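Local coordinates for protein DNA gyrase, B subunit, truncated (Myxococcus xanthus, PDB 3CWV) that probably takes part in the ATP-dependent breakage, passage and rejoining of double-stranded DNA, as the B subunit of a type II topoisomerase, at residues A210-V215 / T252-A257; K17-G20 / D25-E28; A281-E286 / L339-L344. All coordinates share one frame; numbering follows the deposited sequence.

Contact 1 (A210-V215 / T252-A257); sequences AQWAHV and TLLSFA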
ATOM      1  N   ALA A 210      -1.293 -12.838   5.735  1.00 31.99           N
ATOM      2  CA  ALA A 210      -1.015 -14.189   6.237  1.00 34.60           C
ATOM      3  C   ALA A 210      -0.147 -14.938   5.239  1.00 36.38           C
ATOM      4  O   ALA A 210       0.857 -15.579   5.600  1.00 36.54           O
ATOM      5  CB  ALA A 210      -2.308 -14.947   6.477  1.00 36.80           C
ATOM      6  N   GLN A 211      -0.519 -14.836   3.970  1.00 35.38           N
ATOM      7  CA  GLN A 211       0.245 -15.490   2.934  1.00 36.77           C
ATOM      8  C   GLN A 211       1.644 -14.870   2.879  1.00 37.58           C
ATOM      9  O   GLN A 211       2.635 -15.583   2.712  1.00 38.06           O
ATOM     10  CB  GLN A 211      -0.499 -15.423   1.602  1.00 37.15           C
ATOM     11  CG  GLN A 211       0.200 -16.090   0.426  1.00 37.26           C
ATOM     12  CD  GLN A 211      -0.748 -16.366  -0.715  1.00 35.84           C
ATOM     13  OE1 GLN A 211      -1.883 -15.912  -0.700  1.00 36.49           O
ATOM     14  NE2 GLN A 211      -0.289 -17.116  -1.714  1.00 35.42           N
ATOM     15  N   TRP A 212       1.721 -13.552   3.090  1.00 36.34           N
ATOM     16  CA  TRP A 212       2.973 -12.802   3.072  1.00 36.13           C
ATOM     17  C   TRP A 212       3.876 -13.172   4.241  1.00 36.23           C
ATOM     18  O   TRP A 212       5.101 -13.233   4.088  1.00 35.72           O
ATOM     19  CB  TRP A 212       2.680 -11.289   3.122  1.00 37.88           C
ATOM     20  CG  TRP A 212       3.873 -10.365   2.932  1.00 39.19           C
ATOM     21  CD1 TRP A 212       5.058 -10.668   2.321  1.00 42.24           C
ATOM     22  CD2 TRP A 212       3.960  -8.971   3.300  1.00 39.87           C
ATOM     23  NE1 TRP A 212       5.890  -9.568   2.325  1.00 45.26           N
ATOM     24  CE2 TRP A 212       5.240  -8.513   2.911  1.00 44.11           C
ATOM     25  CE3 TRP A 212       3.083  -8.072   3.925  1.00 38.01           C
ATOM     26  CZ2 TRP A 212       5.671  -7.203   3.135  1.00 39.91           C
ATOM     27  CZ3 TRP A 212       3.506  -6.767   4.140  1.00 39.31           C
ATOM     28  CH2 TRP A 212       4.796  -6.343   3.746  1.00 41.41           C
ATOM     29  N   ALA A 213       3.282 -13.382   5.414  1.00 35.86           N
ATOM     30  CA  ALA A 213       4.049 -13.769   6.597  1.00 37.25           C
ATOM     31  C   ALA A 213       4.729 -15.130   6.381  1.00 38.96           C
ATOM     32  O   ALA A 213       5.896 -15.324   6.762  1.00 39.07           O
ATOM     33  CB  ALA A 213       3.158 -13.792   7.840  1.00 36.30           C
ATOM     34  N   HIS A 214       4.001 -16.054   5.761  1.00 41.76           N
ATOM     35  CA  HIS A 214       4.560 -17.358   5.405  1.00 44.61           C
ATOM     36  C   HIS A 214       5.787 -17.167   4.526  1.00 45.80           C
ATOM     37  O   HIS A 214       6.846 -17.752   4.785  1.00 46.46           O
ATOM     38  CB  HIS A 214       3.558 -18.229   4.642  1.00 46.30           C
ATOM     39  CG  HIS A 214       4.219 -19.342   3.880  1.00 53.79           C
ATOM     40  ND1 HIS A 214       4.619 -20.520   4.479  1.00 54.17           N
ATOM     41  CD2 HIS A 214       4.613 -19.427   2.584  1.00 55.60           C
ATOM     42  CE1 HIS A 214       5.205 -21.291   3.579  1.00 55.24           C
ATOM     43  NE2 HIS A 214       5.219 -20.649   2.423  1.00 53.79           N
ATOM     44  N   VAL A 215       5.628 -16.359   3.479  1.00 43.86           N
ATOM     45  CA  VAL A 215       6.727 -16.024   2.582  1.00 43.33           C
ATOM     46  C   VAL A 215       7.935 -15.517   3.347  1.00 43.73           C
ATOM     47  O   VAL A 215       9.051 -16.020   3.146  1.00 44.90           O
ATOM     48  CB  VAL A 215       6.305 -14.976   1.516  1.00 44.11           C
ATOM     49  CG1 VAL A 215       7.519 -14.427   0.773  1.00 45.10           C
ATOM     50  CG2 VAL A 215       5.331 -15.586   0.532  1.00 44.31           C
ATOM     51  N   THR A 252      10.238  -9.567  13.871  1.00 44.54           N
ATOM     52  CA  THR A 252       9.836  -8.660  12.807  1.00 42.83           C
ATOM     53  C   THR A 252       8.407  -8.177  13.066  1.00 41.17           C
ATOM     54  O   THR A 252       7.496  -8.981  13.250  1.00 39.47           O
ATOM     55  CB  THR A 252       9.960  -9.346  11.417  1.00 43.62           C
ATOM     56  OG1 THR A 252      11.345  -9.591  11.135  1.00 46.23           O
ATOM     57  CG2 THR A 252       9.364  -8.485  10.302  1.00 42.45           C
ATOM     58  N   LEU A 253       8.224  -6.857  13.101  1.00 38.24           N
ATOM     59  CA  LEU A 253       6.891  -6.276  13.275  1.00 37.61           C
ATOM     60  C   LEU A 253       6.694  -5.192  12.214  1.00 36.60           C
ATOM     61  O   LEU A 253       7.337  -4.146  12.265  1.00 32.48           O
ATOM     62  CB  LEU A 253       6.716  -5.729  14.702  1.00 36.82           C
ATOM     63  CG  LEU A 253       5.342  -5.197  15.155  1.00 39.80           C
ATOM     64  CD1 LEU A 253       4.207  -6.001  14.584  1.00 38.67           C
ATOM     65  CD2 LEU A 253       5.225  -5.165  16.660  1.00 38.72           C
ATOM     66  N   LEU A 254       5.841  -5.481  11.229  1.00 33.19           N
ATOM     67  CA  LEU A 254       5.545  -4.554  10.130  1.00 32.90           C
ATOM     68  C   LEU A 254       4.117  -4.050  10.300  1.00 32.03           C
ATOM     69  O   LEU A 254       3.194  -4.857  10.421  1.00 31.90           O
ATOM     70  CB  LEU A 254       5.599  -5.297   8.797  1.00 30.96           C
ATOM     71  CG  LEU A 254       6.889  -5.517   7.988  1.00 39.99           C
ATOM     72  CD1 LEU A 254       8.193  -5.284   8.751  1.00 34.44           C
ATOM     73  CD2 LEU A 254       6.861  -6.881   7.269  1.00 34.30           C
ATOM     74  N   SER A 255       3.925  -2.732  10.324  1.00 26.81           N
ATOM     75  CA  SER A 255       2.559  -2.209  10.468  1.00 25.96           C
ATOM     76  C   SER A 255       2.293  -1.178   9.383  1.00 27.43           C
ATOM     77  O   SER A 255       3.230  -0.515   8.916  1.00 26.01           O
ATOM     78  CB  SER A 255       2.322  -1.619  11.849  1.00 25.81           C
ATOM     79  OG  SER A 255       3.282  -0.644  12.153  1.00 29.63           O
ATOM     80  N   PHE A 256       1.030  -1.075   8.971  1.00 24.64           N
ATOM     81  CA  PHE A 256       0.635  -0.224   7.851  1.00 24.79           C
ATOM     82  C   PHE A 256      -0.680   0.461   8.165  1.00 23.90           C
ATOM     83  O   PHE A 256      -1.495  -0.088   8.884  1.00 23.49           O
ATOM     84  CB  PHE A 256       0.417  -1.067   6.580  1.00 24.71           C
ATOM     85  CG  PHE A 256       1.636  -1.824   6.140  1.00 23.97           C
ATOM     86  CD1 PHE A 256       2.484  -1.292   5.185  1.00 26.17           C
ATOM     87  CD2 PHE A 256       1.947  -3.054   6.718  1.00 25.05           C
ATOM     88  CE1 PHE A 256       3.629  -1.984   4.783  1.00 31.88           C
ATOM     89  CE2 PHE A 256       3.090  -3.747   6.358  1.00 25.76           C
ATOM     90  CZ  PHE A 256       3.928  -3.224   5.371  1.00 28.41           C
ATOM     91  N   ALA A 257      -0.877   1.660   7.621  1.00 25.79           N
ATOM     92  CA  ALA A 257      -2.206   2.279   7.597  1.00 27.35           C
ATOM     93  C   ALA A 257      -2.415   2.685   6.162  1.00 28.71           C
ATOM     94  O   ALA A 257      -1.578   3.402   5.578  1.00 25.35           O
ATOM     95  CB  ALA A 257      -2.253   3.471   8.514  1.00 29.50           C
TER
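Trp212, on helix 208-217, and Phe256, on strand 252-257, reach for each other from opposite directions and meet at the outer rim of the indole. The aromatic pair is the closest part of the contact: Trp212 CH2 lies 3.6 Å from Phe256 CZ, and Trp212 CZ3 lies 3.8 Å from Phe256 CE2. The phenyl carbon CZ arrives at the edge of the indole, in its plane, yet the rings as a whole are oblique. Their planes are inclined at 46° and the centroid of the six-membered indole ring is 5.8 Å from that of the phenyl, so the pair is neither a parallel stack nor a T-shaped one. The indole reaches this far because CG of Trp212 is anti to the backbone N (chi1 -173°), which carries the bicycle away from the helix and toward the side chains of the strand.

An aliphatic contact adds to this. Leu254 CD2 comes within 4.1 Å of the same Trp212 CH2, so one corner of the indole is touched by a methyl and a phenyl ring from the same strand. Two residues apart, Leu254 and Phe256 point to the same face of the five-stranded sheet, as beta alternation requires. Leu253 and Ser255 turn to the other face, where both touch Val269 of helix 267-284. Helices on both faces of this sheet are consistent with the S5-like transducer domain of GyrB.

The neighbours widen this apolar cluster. Trp212 also packs on Ile303 of strand 300-307 and on Ala183 of helix 171-184, and Phe256 rests on Leu184. A long, flat, largely apolar side chain suits this place, since from the helix it reaches Leu254 and Phe256. With every contact between the two segments apolar, helix and strand are held by shape and burial rather than by directed polar bonds.

Contact 2 (K17-G20 / D25-E28); sequences KRPG and DVGE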
ATOM      1  N   LYS A  17       7.774  24.400  -8.462  1.00 23.39           N
ATOM      2  CA  LYS A  17       8.603  25.456  -7.847  1.00 27.61           C
ATOM      3  C   LYS A  17       9.365  24.966  -6.621  1.00 26.78           C
ATOM      4  O   LYS A  17      10.509  25.363  -6.398  1.00 30.53           O
ATOM      5  CB  LYS A  17       7.760  26.670  -7.496  1.00 29.12           C
ATOM      6  CG  LYS A  17       8.635  27.963  -7.339  1.00 31.25           C
ATOM      7  CD  LYS A  17       7.971  28.960  -6.452  1.00 36.56           C
ATOM      8  CE  LYS A  17       8.920  30.181  -6.207  1.00 25.88           C
ATOM      9  NZ  LYS A  17       8.060  31.248  -5.629  1.00 29.28           N
ATOM     10  N   ARG A  18       8.748  24.084  -5.836  1.00 25.27           N
ATOM     11  CA  ARG A  18       9.404  23.508  -4.653  1.00 27.34           C
ATOM     12  C   ARG A  18       9.168  21.988  -4.571  1.00 26.65           C
ATOM     13  O   ARG A  18       8.481  21.519  -3.680  1.00 26.92           O
ATOM     14  CB  ARG A  18       8.903  24.208  -3.373  1.00 27.38           C
ATOM     15  CG  ARG A  18       8.909  25.727  -3.485  1.00 30.70           C
ATOM     16  CD  ARG A  18       8.839  26.400  -2.126  1.00 36.88           C
ATOM     17  NE  ARG A  18      10.168  26.477  -1.516  1.00 33.04           N
ATOM     18  CZ  ARG A  18      10.426  27.096  -0.373  1.00 37.26           C
ATOM     19  NH1 ARG A  18       9.445  27.696   0.295  1.00 29.72           N
ATOM     20  NH2 ARG A  18      11.665  27.113   0.093  1.00 27.08           N
ATOM     21  N   PRO A  19       9.764  21.219  -5.515  1.00 26.75           N
ATOM     22  CA  PRO A  19       9.498  19.789  -5.661  1.00 25.52           C
ATOM     23  C   PRO A  19       9.729  18.988  -4.402  1.00 24.88           C
ATOM     24  O   PRO A  19       8.906  18.155  -4.090  1.00 27.38           O
ATOM     25  CB  PRO A  19      10.479  19.334  -6.745  1.00 26.70           C
ATOM     26  CG  PRO A  19      10.940  20.551  -7.433  1.00 25.68           C
ATOM     27  CD  PRO A  19      10.753  21.707  -6.491  1.00 26.12           C
ATOM     28  N   GLY A  20      10.820  19.248  -3.666  1.00 23.77           N
ATOM     29  CA  GLY A  20      11.123  18.447  -2.486  1.00 23.95           C
ATOM     30  C   GLY A  20      10.089  18.589  -1.380  1.00 24.57           C
ATOM     31  O   GLY A  20      10.021  17.741  -0.504  1.00 27.62           O
ATOM     32  N   ASP A  25      12.337  14.891  -1.452  1.00 26.17           N
ATOM     33  CA  ASP A  25      13.583  15.506  -1.888  1.00 26.55           C
ATOM     34  C   ASP A  25      13.641  15.360  -3.403  1.00 26.29           C
ATOM     35  O   ASP A  25      12.697  14.848  -4.007  1.00 23.96           O
ATOM     36  CB  ASP A  25      14.820  14.878  -1.202  1.00 23.15           C
ATOM     37  CG  ASP A  25      15.007  13.365  -1.469  1.00 31.74           C
ATOM     38  OD1 ASP A  25      14.884  12.826  -2.599  1.00 26.66           O
ATOM     39  OD2 ASP A  25      15.359  12.690  -0.504  1.00 35.90           O
ATOM     40  N   VAL A  26      14.729  15.830  -4.012  1.00 23.26           N
ATOM     41  CA  VAL A  26      14.943  15.612  -5.451  1.00 22.71           C
ATOM     42  C   VAL A  26      16.123  14.687  -5.765  1.00 24.24           C
ATOM     43  O   VAL A  26      16.698  14.739  -6.869  1.00 23.56           O
ATOM     44  CB  VAL A  26      15.031  16.953  -6.266  1.00 21.86           C
ATOM     45  CG1 VAL A  26      13.721  17.747  -6.160  1.00 21.50           C
ATOM     46  CG2 VAL A  26      16.253  17.808  -5.847  1.00 24.36           C
ATOM     47  N   GLY A  27      16.442  13.820  -4.809  1.00 22.93           N
ATOM     48  CA  GLY A  27      17.392  12.733  -5.017  1.00 24.55           C
ATOM     49  C   GLY A  27      16.679  11.403  -5.233  1.00 26.85           C
ATOM     50  O   GLY A  27      15.534  11.355  -5.727  1.00 24.21           O
ATOM     51  N   GLU A  28      17.341  10.320  -4.847  1.00 26.59           N
ATOM     52  CA  GLU A  28      16.808   8.976  -5.101  1.00 29.78           C
ATOM     53  C   GLU A  28      15.495   8.640  -4.335  1.00 29.69           C
ATOM     54  O   GLU A  28      14.623   7.933  -4.857  1.00 28.32           O
ATOM     55  CB  GLU A  28      17.913   7.924  -4.888  1.00 34.76           C
ATOM     56  CG  GLU A  28      17.904   7.222  -3.570  1.00 43.09           C
ATOM     57  CD  GLU A  28      18.145   5.739  -3.751  1.00 60.27           C
ATOM     58  OE1 GLU A  28      18.367   5.042  -2.741  1.00 64.54           O
ATOM     59  OE2 GLU A  28      18.102   5.267  -4.915  1.00 67.64           O
TER
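Val26 presses one methyl against Pro19 where the loops on the two sides of the short helix 20-23 come together. Its CB carries two branches. CG1 is anti to the carbonyl carbon (chi1 -62°), and this branch does the touching: it lies 3.7 Å from Pro19 CB and 4.1 Å from Pro19 CG, so the methyl sits beside the CB-CG bond of the pyrrolidine ring, the two side chains crossing at a slant. The same CG1 is 4.1 Å from Gly20 N, at the point where the chain leaves the proline. Both side chains also touch Ile163, which extends the small apolar patch. A rigid proline and a beta-branched valine suit it, for each offers carbon close to the backbone with little freedom to move.

Alongside, the backbones themselves draw close. Gly20 CA stands 3.9 Å from Asp25 CA, an approach helped by the lack of a side chain on Gly20.

Asp25 turns its own side chain away from this meeting and toward the chain ahead. Its OD1 accepts from Gly27 N at 2.9 Å in an Asx turn; the bond is bent, with an angle of 139° at the hydrogen, and the donor stands above the carboxylate plane. Gly30 N also donates to OD1, so this one oxygen ties down the start of helix 28-47, whose N-cap position is Gly27. Apolar packing thus draws together the chain on either side of helix 20-23, while the carboxylate of Asp25 organises the start of helix 28-47.

Contact 3 (A281-E286 / L339-L344); sequences AKLSGE and LFIELL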
ATOM      1  N   ALA A 281      -1.370 -13.913  29.630  1.00 48.50           N
ATOM      2  CA  ALA A 281      -1.550 -13.658  31.065  1.00 48.65           C
ATOM      3  C   ALA A 281      -2.680 -14.497  31.657  1.00 48.63           C
ATOM      4  O   ALA A 281      -2.493 -15.186  32.664  1.00 50.67           O
ATOM      5  CB  ALA A 281      -1.796 -12.178  31.321  1.00 47.12           C
ATOM      6  N   LYS A 282      -3.845 -14.465  31.029  1.00 46.22           N
ATOM      7  CA  LYS A 282      -4.990 -15.193  31.544  1.00 45.89           C
ATOM      8  C   LYS A 282      -4.788 -16.715  31.515  1.00 48.23           C
ATOM      9  O   LYS A 282      -5.075 -17.407  32.499  1.00 47.94           O
ATOM     10  CB  LYS A 282      -6.253 -14.797  30.787  1.00 44.16           C
ATOM     11  CG  LYS A 282      -6.572 -13.299  30.877  1.00 46.48           C
ATOM     12  CD  LYS A 282      -8.063 -13.041  30.800  1.00 49.78           C
ATOM     13  CE  LYS A 282      -8.390 -11.589  31.175  1.00 51.48           C
ATOM     14  NZ  LYS A 282      -9.855 -11.383  31.335  1.00 49.25           N
ATOM     15  N   LEU A 283      -4.280 -17.225  30.395  1.00 48.07           N
ATOM     16  CA  LEU A 283      -4.083 -18.663  30.215  1.00 50.25           C
ATOM     17  C   LEU A 283      -3.139 -19.240  31.266  1.00 51.82           C
ATOM     18  O   LEU A 283      -3.393 -20.317  31.812  1.00 54.82           O
ATOM     19  CB  LEU A 283      -3.568 -18.970  28.798  1.00 48.11           C
ATOM     20  CG  LEU A 283      -4.591 -18.913  27.654  1.00 47.78           C
ATOM     21  CD1 LEU A 283      -3.916 -19.167  26.295  1.00 48.07           C
ATOM     22  CD2 LEU A 283      -5.734 -19.889  27.867  1.00 48.38           C
ATOM     23  N   SER A 284      -2.059 -18.516  31.543  1.00 53.13           N
ATOM     24  CA  SER A 284      -1.073 -18.920  32.526  1.00 54.05           C
ATOM     25  C   SER A 284      -1.509 -18.584  33.951  1.00 56.62           C
ATOM     26  O   SER A 284      -0.839 -18.966  34.910  1.00 56.58           O
ATOM     27  CB  SER A 284       0.260 -18.235  32.232  1.00 53.85           C
ATOM     28  OG  SER A 284       0.158 -16.830  32.383  1.00 51.42           O
ATOM     29  N   GLY A 285      -2.628 -17.870  34.082  1.00 58.71           N
ATOM     30  CA  GLY A 285      -3.084 -17.355  35.368  1.00 60.17           C
ATOM     31  C   GLY A 285      -2.138 -16.315  35.944  1.00 61.93           C
ATOM     32  O   GLY A 285      -2.104 -16.098  37.154  1.00 63.00           O
ATOM     33  N   GLU A 286      -1.358 -15.671  35.082  1.00 63.11           N
ATOM     34  CA  GLU A 286      -0.447 -14.623  35.527  1.00 63.66           C
ATOM     35  C   GLU A 286      -0.940 -13.228  35.114  1.00 64.08           C
ATOM     36  O   GLU A 286      -2.114 -13.037  34.760  1.00 62.82           O
ATOM     37  CB  GLU A 286       0.959 -14.874  34.986  1.00 64.08           C
ATOM     38  CG  GLU A 286       2.048 -14.768  36.047  1.00 67.47           C
ATOM     39  CD  GLU A 286       2.721 -16.099  36.347  1.00 71.78           C
ATOM     40  OE1 GLU A 286       3.959 -16.095  36.536  1.00 73.45           O
ATOM     41  OE2 GLU A 286       2.030 -17.147  36.376  1.00 72.92           O
ATOM     42  N   LEU A 339     -10.604 -14.065  21.133  1.00 37.19           N
ATOM     43  CA  LEU A 339     -10.226 -14.917  20.007  1.00 37.48           C
ATOM     44  C   LEU A 339      -8.863 -15.550  20.200  1.00 36.62           C
ATOM     45  O   LEU A 339      -8.683 -16.712  19.859  1.00 38.79           O
ATOM     46  CB  LEU A 339     -10.262 -14.139  18.689  1.00 37.75           C
ATOM     47  CG  LEU A 339     -11.609 -13.600  18.194  1.00 38.87           C
ATOM     48  CD1 LEU A 339     -11.438 -12.838  16.875  1.00 37.52           C
ATOM     49  CD2 LEU A 339     -12.657 -14.700  18.028  1.00 41.71           C
ATOM     50  N   PHE A 340      -7.910 -14.793  20.744  1.00 35.15           N
ATOM     51  CA  PHE A 340      -6.583 -15.300  21.033  1.00 35.50           C
ATOM     52  C   PHE A 340      -6.666 -16.381  22.131  1.00 38.81           C
ATOM     53  O   PHE A 340      -6.010 -17.420  22.018  1.00 38.27           O
ATOM     54  CB  PHE A 340      -5.666 -14.189  21.542  1.00 35.51           C
ATOM     55  CG  PHE A 340      -4.819 -13.488  20.474  1.00 35.19           C
ATOM     56  CD1 PHE A 340      -3.964 -14.196  19.641  1.00 30.90           C
ATOM     57  CD2 PHE A 340      -4.837 -12.087  20.381  1.00 32.40           C
ATOM     58  CE1 PHE A 340      -3.149 -13.533  18.710  1.00 35.52           C
ATOM     59  CE2 PHE A 340      -4.053 -11.419  19.466  1.00 33.11           C
ATOM     60  CZ  PHE A 340      -3.199 -12.136  18.617  1.00 33.46           C
ATOM     61  N   ILE A 341      -7.424 -16.108  23.202  1.00 39.49           N
ATOM     62  CA  ILE A 341      -7.652 -17.079  24.299  1.00 39.94           C
ATOM     63  C   ILE A 341      -8.135 -18.444  23.763  1.00 40.94           C
ATOM     64  O   ILE A 341      -7.494 -19.466  23.996  1.00 43.22           O
ATOM     65  CB  ILE A 341      -8.635 -16.521  25.378  1.00 39.63           C
ATOM     66  CG1 ILE A 341      -7.958 -15.400  26.181  1.00 39.22           C
ATOM     67  CG2 ILE A 341      -9.097 -17.637  26.349  1.00 38.08           C
ATOM     68  CD1 ILE A 341      -8.880 -14.645  27.122  1.00 39.65           C
ATOM     69  N   GLU A 342      -9.244 -18.453  23.035  1.00 40.37           N
ATOM     70  CA  GLU A 342      -9.775 -19.687  22.479  1.00 42.94           C
ATOM     71  C   GLU A 342      -8.808 -20.339  21.491  1.00 43.80           C
ATOM     72  O   GLU A 342      -8.512 -21.534  21.580  1.00 42.15           O
ATOM     73  CB  GLU A 342     -11.109 -19.421  21.806  1.00 41.11           C
ATOM     74  CG  GLU A 342     -11.688 -20.621  21.062  1.00 54.16           C
ATOM     75  CD  GLU A 342     -12.323 -21.692  21.975  1.00 62.82           C
ATOM     76  OE1 GLU A 342     -13.100 -22.525  21.448  1.00 65.82           O
ATOM     77  OE2 GLU A 342     -12.055 -21.709  23.202  1.00 65.99           O
ATOM     78  N   LEU A 343      -8.303 -19.536  20.559  1.00 42.06           N
ATOM     79  CA  LEU A 343      -7.384 -20.004  19.536  1.00 42.35           C
ATOM     80  C   LEU A 343      -6.160 -20.678  20.115  1.00 41.28           C
ATOM     81  O   LEU A 343      -5.691 -21.695  19.582  1.00 41.06           O
ATOM     82  CB  LEU A 343      -6.934 -18.804  18.695  1.00 43.11           C
ATOM     83  CG  LEU A 343      -5.769 -18.854  17.731  1.00 45.94           C
ATOM     84  CD1 LEU A 343      -6.038 -17.761  16.721  1.00 53.75           C
ATOM     85  CD2 LEU A 343      -4.441 -18.630  18.410  1.00 40.83           C
ATOM     86  N   LEU A 344      -5.615 -20.090  21.177  1.00 40.82           N
ATOM     87  CA  LEU A 344      -4.328 -20.522  21.690  1.00 42.28           C
ATOM     88  C   LEU A 344      -4.438 -21.804  22.529  1.00 43.49           C
ATOM     89  O   LEU A 344      -3.429 -22.439  22.811  1.00 44.37           O
ATOM     90  CB  LEU A 344      -3.639 -19.408  22.492  1.00 43.39           C
ATOM     91  CG  LEU A 344      -2.999 -18.200  21.765  1.00 44.50           C
ATOM     92  CD1 LEU A 344      -2.618 -17.079  22.731  1.00 43.91           C
ATOM     93  CD2 LEU A 344      -1.781 -18.609  20.947  1.00 48.33           C
TER
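Near its C-terminal end, helix 267-284 packs on helix 328-345, and Leu283 is the main side chain in between. Its CD1 comes to 3.8 Å from Leu344 CB, the two side chains crossing at about a right angle, while its other methyl, CD2, lies 4.3 Å from Ile341 CG2. Leu283 thus bridges two positions about one turn apart on the partner helix; a branched leucine suits this task because each methyl can take a separate neighbour.

Helix 267-284 stops just beyond, in a Schellman motif: Glu286 N donates to Ala281 O at 2.7 Å, and Gly285 N to Lys282 O at 3.0 Å. Gly285 makes the turn with a positive phi of 65°, a conformation glycine adopts easily.

At the border of the contact, Lys282 CD touches Ile341 CD1 at 4.1 Å, the side chains crossing obliquely. CG1 of Ile341 is anti to the carbonyl carbon (chi1 -71°) and the chain continues extended, which brings CD1 to the lysine. Lysine fits this margin, lending its aliphatic stem to the packing while its amino end leads away from the partner helix. Ile341 also rests on Ala279, and the buried Phe340 packs on Ala275 and Leu276 and meets Phe230 of strand 228-234 edge-to-face.

In the fold
Contact 2 comes first along the chain, then contact 1, then contact 3, each closing before the next opens. Contact 2 lies at the N-terminal end of helix 28-47, about 31 Å from contact 1 and 50 Å from contact 3 between centres, on the opposite side of the chain's centre from the latter. Contacts 1 and 3 have centres about 23 Å apart. Helix 267-284 relates them: it packs on strand 252-257, on the face turned from helix 208-217, and its C-terminal end enters contact 3. Through helix 171-184, contact 1 also abuts the part carrying the eight-stranded sheet, consistent with the junction of the ATPase and transducer domains of the GyrB family.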